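Local structure of flavin-dependent monooxygenase, oxygenase subunit HsaA (Rhodococcus sp., 2RFQ) at residues D179-V184 with G191-V196. The protein catalyses the ortho-hydroxylation of the steroid 3-HSA to the catechol 3,4-DHSA with reduced FMN and oxygen during cholesterol breakdown. Residues are numbered along the deposited sequence; the frame is centred on the assembly and turned at random.
Sequences DDVWNV and GSNTVV
At the edge of the beta domain, beside the probable FMN site, Asp-179 and Thr-194 form an antiparallel hydrogen-bonded pair. Asp-179 N gives to Thr-194 O at 2.9 Å, and Thr-194 N returns a bond to Asp-179 O at 3.2 Å, both nearly straight. On the face these two side chains share, Val-196 CG2 sits 3.5 Å from Asp-179 OD2, while OD1 of that carboxylate is salt-bridged to Arg-177. Val-181 CG2 touches Thr-194 OG1 at 3.4 Å. Past the pair the 179-184 chain leaves the strand, and Trp-182 takes over the contact. Its CG stands anti to the backbone N (chi1 -169°), and the indole lies against the turn at Ser-192, an inverse gamma turn. Ser-192 CB sits over the six-membered ring of Trp-182, 3.4 Å from its centroid and 4° off the normal, a CH-pi contact; Gly-191 C lies over the same face of the indole, toward its rim. Val-184 CG2 lies over the opposite face, and Trp-182 NE1 gives a hydrogen bond to Leu-187 O. An alanine in place of Trp-182 would probably leave Ser-192 CB without its aromatic floor and Leu-187 O without its indole donor. Ser-192 OG bonds to Ser-143 OG and the indole meets Trp-141, both FMN-binding residues by similarity, so the indole probably backs that site, in the beta domain characteristic of the acyl-CoA dehydrogenase fold.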
# COMPACT_ATOMS: atom_id res chain seq x y z
N ASP A 179 23.65 31.18 12.59
CA ASP A 179 22.46 32.00 12.27
C ASP A 179 21.21 31.21 12.62
O ASP A 179 21.06 30.07 12.19
CB ASP A 179 22.45 32.37 10.79
CG ASP A 179 23.41 33.51 10.48
OD1 ASP A 179 23.95 34.12 11.43
OD2 ASP A 179 23.61 33.78 9.28
N ASP A 180 20.33 31.83 13.42
CA ASP A 180 19.11 31.17 13.88
C ASP A 180 18.03 31.32 12.82
O ASP A 180 17.42 32.38 12.68
CB ASP A 180 18.66 31.76 15.21
CG ASP A 180 17.38 31.14 15.71
OD1 ASP A 180 17.00 30.06 15.20
OD2 ASP A 180 16.77 31.72 16.63
N VAL A 181 17.86 30.26 12.03
CA VAL A 181 16.90 30.24 10.94
C VAL A 181 15.91 29.07 11.03
O VAL A 181 15.06 28.92 10.15
CB VAL A 181 17.59 30.16 9.56
CG1 VAL A 181 18.52 31.35 9.36
CG2 VAL A 181 18.35 28.84 9.41
N TRP A 182 16.03 28.24 12.07
CA TRP A 182 15.29 26.96 12.14
C TRP A 182 13.79 27.18 12.38
O TRP A 182 13.37 27.51 13.49
CB TRP A 182 15.92 26.10 13.23
CG TRP A 182 15.47 24.69 13.26
CD1 TRP A 182 14.91 24.04 14.32
CD2 TRP A 182 15.60 23.73 12.21
NE1 TRP A 182 14.66 22.73 13.99
CE2 TRP A 182 15.08 22.51 12.70
CE3 TRP A 182 16.10 23.78 10.89
CZ2 TRP A 182 15.04 21.35 11.93
CZ3 TRP A 182 16.06 22.62 10.12
CH2 TRP A 182 15.55 21.42 10.65
N ASN A 183 12.99 26.98 11.33
CA ASN A 183 11.58 27.35 11.35
C ASN A 183 10.77 26.34 10.54
O ASN A 183 10.35 26.60 9.40
CB ASN A 183 11.45 28.76 10.75
CG ASN A 183 10.07 29.32 10.89
OD1 ASN A 183 9.31 28.90 11.75
ND2 ASN A 183 9.74 30.28 10.03
N VAL A 184 10.57 25.17 11.16
CA VAL A 184 10.07 23.99 10.42
C VAL A 184 8.91 23.28 11.12
O VAL A 184 8.63 23.53 12.30
CB VAL A 184 11.21 22.97 10.20
CG1 VAL A 184 12.24 23.55 9.22
CG2 VAL A 184 11.86 22.65 11.52
N GLY A 191 17.08 22.59 16.75
CA GLY A 191 17.90 23.79 16.58
C GLY A 191 18.92 23.58 15.47
O GLY A 191 20.12 23.85 15.64
N SER A 192 18.44 23.09 14.34
CA SER A 192 19.31 22.76 13.21
C SER A 192 19.67 24.00 12.40
O SER A 192 19.27 24.15 11.24
CB SER A 192 18.68 21.64 12.35
OG SER A 192 18.53 20.47 13.16
N ASN A 193 20.45 24.88 13.04
CA ASN A 193 20.76 26.19 12.48
C ASN A 193 21.95 26.16 11.52
O ASN A 193 22.46 25.08 11.19
CB ASN A 193 20.91 27.19 13.63
CG ASN A 193 19.57 27.55 14.22
OD1 ASN A 193 19.38 27.55 15.45
ND2 ASN A 193 18.62 27.82 13.35
N THR A 194 22.36 27.34 11.04
CA THR A 194 23.26 27.45 9.90
C THR A 194 24.60 27.98 10.35
O THR A 194 24.68 29.01 11.02
CB THR A 194 22.64 28.35 8.78
OG1 THR A 194 21.42 27.74 8.32
CG2 THR A 194 23.59 28.52 7.60
N VAL A 195 25.65 27.26 9.96
CA VAL A 195 27.02 27.55 10.38
C VAL A 195 27.68 28.30 9.24
O VAL A 195 27.86 27.77 8.13
CB VAL A 195 27.77 26.25 10.71
CG1 VAL A 195 29.26 26.54 10.92
CG2 VAL A 195 27.15 25.58 11.96
N VAL A 196 28.01 29.56 9.53
CA VAL A 196 28.48 30.51 8.51
C VAL A 196 29.98 30.71 8.70
O VAL A 196 30.44 31.09 9.80
CB VAL A 196 27.73 31.86 8.58
CG1 VAL A 196 28.28 32.82 7.52
CG2 VAL A 196 26.21 31.67 8.40